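Local coordinates for uncharacterized protein (Shigella flexneri 5a str. M90T, PDB 5EUR), which is of unknown function but assembles as a trimer of small, mainly helical subunits and may be related to glutathione S-transferases, at residues Q24-T28 with K29-E33; R52-N55 with D56-A59; I34-T37 with T38-S42. All coordinates share one frame; numbering follows the deposited sequence.

Interaction 1. Residues Q24-T28 with K29-E33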
# COMPACT_ATOMS: atom_id res chain seq x y z
N GLN A 24 9.50 3.44 -6.08
CA GLN A 24 9.08 3.93 -4.77
C GLN A 24 9.93 3.28 -3.69
O GLN A 24 9.98 2.05 -3.60
CB GLN A 24 7.61 3.63 -4.52
CG GLN A 24 7.12 4.03 -3.14
CD GLN A 24 7.18 5.53 -2.93
OE1 GLN A 24 6.80 6.30 -3.81
NE2 GLN A 24 7.69 5.95 -1.79
N GLU A 25 10.58 4.10 -2.87
CA GLU A 25 11.33 3.57 -1.75
C GLU A 25 10.41 3.41 -0.55
O GLU A 25 9.65 4.33 -0.21
CB GLU A 25 12.53 4.47 -1.40
CG GLU A 25 13.44 3.84 -0.37
CD GLU A 25 14.81 4.48 -0.28
OE1 GLU A 25 15.02 5.55 -0.89
OE2 GLU A 25 15.68 3.90 0.40
N LEU A 26 10.45 2.23 0.07
CA LEU A 26 9.64 1.90 1.23
C LEU A 26 10.50 1.19 2.26
O LEU A 26 11.44 0.48 1.90
CB LEU A 26 8.47 0.96 0.85
CG LEU A 26 7.44 1.43 -0.17
CD1 LEU A 26 6.59 0.23 -0.59
CD2 LEU A 26 6.59 2.50 0.48
N SER A 27 10.15 1.33 3.53
CA SER A 27 10.83 0.50 4.52
C SER A 27 10.55 -0.96 4.20
O SER A 27 9.43 -1.32 3.79
CB SER A 27 10.39 0.84 5.95
OG SER A 27 9.16 0.23 6.29
N THR A 28 11.57 -1.80 4.35
CA THR A 28 11.41 -3.21 4.00
C THR A 28 10.29 -3.85 4.79
O THR A 28 9.47 -4.59 4.23
CB THR A 28 12.72 -3.96 4.21
OG1 THR A 28 13.73 -3.36 3.39
CG2 THR A 28 12.56 -5.43 3.86
N LYS A 29 10.22 -3.56 6.10
CA LYS A 29 9.20 -4.18 6.93
C LYS A 29 7.80 -3.71 6.55
O LYS A 29 6.86 -4.50 6.59
CB LYS A 29 9.48 -3.89 8.41
CG LYS A 29 10.76 -4.55 8.89
CD LYS A 29 10.56 -6.05 9.03
CE LYS A 29 11.75 -6.82 8.50
NZ LYS A 29 11.40 -7.45 7.18
N TYR A 30 7.63 -2.44 6.17
CA TYR A 30 6.32 -2.02 5.68
C TYR A 30 5.94 -2.80 4.43
O TYR A 30 4.80 -3.28 4.30
CB TYR A 30 6.29 -0.52 5.40
CG TYR A 30 4.98 -0.06 4.81
CD1 TYR A 30 3.87 0.16 5.61
CD2 TYR A 30 4.85 0.14 3.43
CE1 TYR A 30 2.66 0.58 5.06
CE2 TYR A 30 3.65 0.54 2.88
CZ TYR A 30 2.56 0.76 3.70
OH TYR A 30 1.37 1.16 3.15
N PHE A 31 6.88 -2.94 3.50
CA PHE A 31 6.57 -3.68 2.28
C PHE A 31 6.22 -5.13 2.59
O PHE A 31 5.23 -5.66 2.07
CB PHE A 31 7.74 -3.60 1.31
CG PHE A 31 7.47 -4.26 0.01
CD1 PHE A 31 6.51 -3.74 -0.86
CD2 PHE A 31 8.16 -5.39 -0.37
CE1 PHE A 31 6.25 -4.34 -2.07
CE2 PHE A 31 7.90 -6.00 -1.59
CZ PHE A 31 6.95 -5.47 -2.44
N THR A 32 7.02 -5.81 3.42
CA THR A 32 6.77 -7.24 3.60
C THR A 32 5.61 -7.53 4.56
O THR A 32 4.90 -8.51 4.37
CB THR A 32 8.04 -7.96 4.08
OG1 THR A 32 8.46 -7.42 5.34
CG2 THR A 32 9.15 -7.80 3.05
N GLU A 33 5.39 -6.69 5.57
CA GLU A 33 4.33 -6.95 6.54
C GLU A 33 2.97 -6.41 6.09
O GLU A 33 1.94 -7.03 6.38
CB GLU A 33 4.69 -6.32 7.89
CG GLU A 33 6.00 -6.83 8.50
CD GLU A 33 5.84 -8.18 9.18
OE1 GLU A 33 4.71 -8.70 9.20
OE2 GLU A 33 6.85 -8.70 9.68
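Ser27 caps the start of helix 28-43 through Tyr30, in a local contact at the turn where edge strand 24-27 passes into that helix. Strand 24-27 and the short helical segment 29-33 run almost perpendicular, their axes at 84°. Ser27 OG accepts from Tyr30 N at 3.1 Å, the bond bent to 151°; a chi1 of 81° sets the hydroxyl between the backbone N and the carbonyl carbon, within reach of the first turn. A small side chain with a lone pair suits this N-cap, and the same OG also bonds to Phe22 O of the second subunit. The first helical backbone bonds follow, Phe31 N to Ser27 O at 3.0 Å and Thr32 N to Thr28 O at 2.9 Å. Next to the cap, Leu26 divides its two methyls between the two rings. CD1 meets Phe31 CD1 at 4.0 Å, the side chains crossing at about a right angle, while CD2 lies 4.2 Å from Tyr30 CD2. Leu26 with Phe31, the residues just before the cap and four after it, form the hydrophobic staple that often accompanies an N-cap. Thr28 OG1 is tied to Lys16 O, and the Tyr30 side chain comes about 3 Å from a bound magnesium ion. The helix start is thus fixed twice, by polar capping and by apolar contact, while the bond to the second subunit probably steadies the capping hydroxyl.

Interaction 2. Residues R52-N55 with D56-A59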
# COMPACT_ATOMS: atom_id res chain seq x y z
N ARG A 52 2.90 -16.29 -8.71
CA ARG A 52 3.69 -15.27 -9.41
C ARG A 52 4.26 -14.24 -8.44
O ARG A 52 5.46 -13.92 -8.47
CB ARG A 52 2.84 -14.57 -10.47
CG ARG A 52 2.63 -15.34 -11.77
CD ARG A 52 1.73 -14.52 -12.74
NE ARG A 52 2.25 -13.17 -12.95
CZ ARG A 52 3.04 -12.80 -13.95
NH1 ARG A 52 3.42 -13.68 -14.87
NH2 ARG A 52 3.46 -11.54 -14.05
N ILE A 53 3.39 -13.68 -7.59
CA ILE A 53 3.85 -12.69 -6.62
C ILE A 53 5.00 -13.24 -5.80
O ILE A 53 6.04 -12.59 -5.63
CB ILE A 53 2.68 -12.27 -5.71
CG1 ILE A 53 1.64 -11.48 -6.52
CG2 ILE A 53 3.20 -11.42 -4.57
CD1 ILE A 53 0.29 -11.40 -5.80
N LEU A 54 4.84 -14.45 -5.27
CA LEU A 54 5.84 -14.99 -4.35
C LEU A 54 7.13 -15.37 -5.08
O LEU A 54 8.21 -15.30 -4.49
CB LEU A 54 5.27 -16.16 -3.56
CG LEU A 54 4.27 -15.68 -2.49
CD1 LEU A 54 3.56 -16.84 -1.81
CD2 LEU A 54 4.98 -14.82 -1.44
N ASN A 55 7.04 -15.75 -6.35
CA ASN A 55 8.27 -15.93 -7.11
C ASN A 55 9.03 -14.61 -7.23
O ASN A 55 10.26 -14.58 -7.12
CB ASN A 55 7.98 -16.54 -8.48
CG ASN A 55 7.83 -18.05 -8.43
OD1 ASN A 55 8.49 -18.74 -7.63
ND2 ASN A 55 6.98 -18.59 -9.29
N ASP A 56 8.32 -13.49 -7.43
CA ASP A 56 9.03 -12.21 -7.49
C ASP A 56 9.57 -11.79 -6.12
O ASP A 56 10.65 -11.16 -6.03
CB ASP A 56 8.09 -11.14 -8.05
CG ASP A 56 7.80 -11.37 -9.52
OD1 ASP A 56 8.57 -12.13 -10.18
OD2 ASP A 56 6.81 -10.81 -10.01
N ILE A 57 8.85 -12.12 -5.05
CA ILE A 57 9.34 -11.86 -3.70
C ILE A 57 10.63 -12.64 -3.46
O ILE A 57 11.63 -12.08 -2.99
CB ILE A 57 8.26 -12.22 -2.67
CG1 ILE A 57 7.05 -11.29 -2.81
CG2 ILE A 57 8.81 -12.21 -1.25
CD1 ILE A 57 7.40 -9.80 -2.74
N HIS A 58 10.63 -13.93 -3.80
CA HIS A 58 11.81 -14.77 -3.64
C HIS A 58 12.97 -14.26 -4.49
O HIS A 58 14.10 -14.16 -4.01
CB HIS A 58 11.44 -16.21 -4.04
CG HIS A 58 12.51 -17.22 -3.77
ND1 HIS A 58 12.82 -17.65 -2.49
CD2 HIS A 58 13.30 -17.93 -4.61
CE1 HIS A 58 13.78 -18.57 -2.57
NE2 HIS A 58 14.09 -18.75 -3.84
N ALA A 59 12.68 -13.90 -5.74
CA ALA A 59 13.72 -13.43 -6.65
C ALA A 59 14.38 -12.15 -6.15
O ALA A 59 15.56 -11.90 -6.46
CB ALA A 59 13.13 -13.19 -8.03
O HOH W 1 6.58 -14.48 -10.88
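The carboxylate of Asp56 has one flat face turned to the carbonyl oxygen of Arg52, one helical turn earlier; Arg52 O stands almost directly over Asp56 CG at 3.6 Å. These residues form the C-terminal part of alpha-helix 47-59, whose successive backbone bonds run from residue i+4 to residue i, as from Ile57 N to Ile53 O at 2.9 Å. A water lies on that same face of the carboxylate, 2.7 Å from Arg52 O, with a weaker, longer approach to Asp56 OD1. The carboxylate oxygens find firmer partners elsewhere: Arg88 forms a salt bridge with OD1, and Leu8 N bonds to OD2. Two other flat groups point out from the same helix. The Asn55 amide offers OD1 to the indole N-H of Trp74, a use that fits a buried asparagine. His58 rests its CB on Leu54 O at 3.4 Å, and with CG opposite the backbone N (chi1 -173°) its ring swings away from the earlier turn, meeting Trp74 with planes at about 55° and bonding through NE2 to Glu86. Arg52, although of opposite charge to Asp56, keeps its NH2 5.3 Å from Asp56 OD2 and bonds instead to Tyr5 O, so at most a weak, longer-range attraction is likely between the two charges, not a salt bridge. Branched apolar residues occupy the side facing helix 28-43. There Ile57 CG1 packs against Ile53 CG2, at 4.2 Å, and Leu54 CD2. The same CG1 bends back over the preceding turn to lie 3.3 Å from Ile53 O.

Interaction 3. Residues I34-T37 with T38-S42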
# COMPACT_ATOMS: atom_id res chain seq x y z
N ILE A 34 2.94 -5.26 5.40
CA ILE A 34 1.66 -4.68 4.98
C ILE A 34 1.39 -4.93 3.49
O ILE A 34 0.36 -5.50 3.12
CB ILE A 34 1.62 -3.17 5.28
CG1 ILE A 34 1.81 -2.91 6.78
CG2 ILE A 34 0.31 -2.57 4.78
CD1 ILE A 34 0.60 -3.24 7.63
N VAL A 35 2.32 -4.51 2.63
CA VAL A 35 2.02 -4.48 1.20
C VAL A 35 1.86 -5.89 0.64
O VAL A 35 0.85 -6.21 0.01
CB VAL A 35 3.07 -3.67 0.42
CG1 VAL A 35 2.69 -3.63 -1.05
CG2 VAL A 35 3.11 -2.26 0.96
N VAL A 36 2.86 -6.75 0.85
CA VAL A 36 2.80 -8.07 0.24
C VAL A 36 1.65 -8.88 0.81
O VAL A 36 0.93 -9.56 0.08
CB VAL A 36 4.16 -8.79 0.40
CG1 VAL A 36 4.07 -10.22 -0.12
CG2 VAL A 36 5.24 -7.99 -0.32
N THR A 37 1.46 -8.82 2.13
CA THR A 37 0.35 -9.53 2.75
C THR A 37 -0.97 -9.12 2.12
O THR A 37 -1.81 -9.97 1.81
CB THR A 37 0.34 -9.23 4.25
OG1 THR A 37 1.62 -9.56 4.81
CG2 THR A 37 -0.76 -10.02 4.94
N THR A 38 -1.14 -7.82 1.87
CA THR A 38 -2.41 -7.35 1.31
C THR A 38 -2.54 -7.77 -0.15
O THR A 38 -3.63 -8.15 -0.59
CB THR A 38 -2.53 -5.84 1.48
OG1 THR A 38 -2.31 -5.51 2.87
CG2 THR A 38 -3.93 -5.39 1.06
N MET A 39 -1.44 -7.71 -0.92
CA MET A 39 -1.48 -8.19 -2.31
C MET A 39 -1.94 -9.63 -2.36
O MET A 39 -2.82 -10.00 -3.17
CB MET A 39 -0.10 -8.06 -2.96
CG MET A 39 0.36 -6.60 -3.20
SD MET A 39 2.14 -6.57 -3.60
CE MET A 39 2.17 -7.49 -5.14
N LEU A 40 -1.34 -10.48 -1.51
CA LEU A 40 -1.67 -11.90 -1.51
C LEU A 40 -3.11 -12.13 -1.08
O LEU A 40 -3.85 -12.88 -1.72
CB LEU A 40 -0.69 -12.67 -0.62
CG LEU A 40 0.74 -12.73 -1.15
CD1 LEU A 40 1.66 -13.28 -0.05
CD2 LEU A 40 0.82 -13.64 -2.41
N ASN A 41 -3.54 -11.50 0.03
CA ASN A 41 -4.93 -11.64 0.46
C ASN A 41 -5.90 -11.23 -0.64
O ASN A 41 -6.95 -11.86 -0.83
CB ASN A 41 -5.18 -10.81 1.72
CG ASN A 41 -4.75 -11.53 2.99
OD1 ASN A 41 -4.62 -12.74 2.99
ND2 ASN A 41 -4.56 -10.78 4.08
N SER A 42 -5.57 -10.17 -1.37
CA SER A 42 -6.46 -9.71 -2.43
C SER A 42 -6.52 -10.68 -3.60
O SER A 42 -7.46 -10.60 -4.40
CB SER A 42 -6.03 -8.32 -2.90
OG SER A 42 -4.97 -8.39 -3.84
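Met39 runs back along its helix toward Val35. Its CB lies 3.5 Å from Val36 O, CG passes Val35 O at 3.3 Å, and SD reaches Val35 CG1 at 3.9 Å, the two side chains meeting at a slant. A bend at the last torsion (chi3 63°) then carries CE to Ile53 on helix 47-59, a path that suits the unbranched, flexible methionine. Alongside, Val36 CG1 and Leu40 CD1 point the same way at 3.9 Å, and both residues pack on helix 47-59. Thr38 adds a polar note to this buried turn. Its OG1 donates to Ile34 O at 2.7 Å, while Thr38 N reaches that oxygen from the opposite face of the carbonyl plane, so one acceptor is gripped twice and the hydroxyl proton is spent within the helix. OG1 has a further bond with Tyr5 OH of the second subunit. Asn41 uses its OD1 on Ile3 N of that subunit. A sulfate, probably from the crystallisation liquor, has its nearest atom about 3 Å from the Thr38 side chain. Thr38 also packs on Thr38 of the third subunit, consistent with a helix that lies near the centre of the trimer.

In the fold
From the N terminus, the chain passes through the antiparallel sheet into interaction 1, continues along the same helix into interaction 3, and reaches interaction 2 on the next helix. All three are local and follow in series; none encloses or crosses another. Interactions 1 and 3 are joined where helix 28-43 widens into a pi-type turn, with a probable hydrogen bond from Val36 N to Phe31 O at 2.9 Å. Ile57 of interaction 2 brings all three together: its CD1 lies 4.0 Å from Phe31 CE2 and 3.7 Å from Val36 CG2. Thus helices 28-43 and 47-59 pack side against side, while 24-33 and 34-42 also face neighbouring subunits.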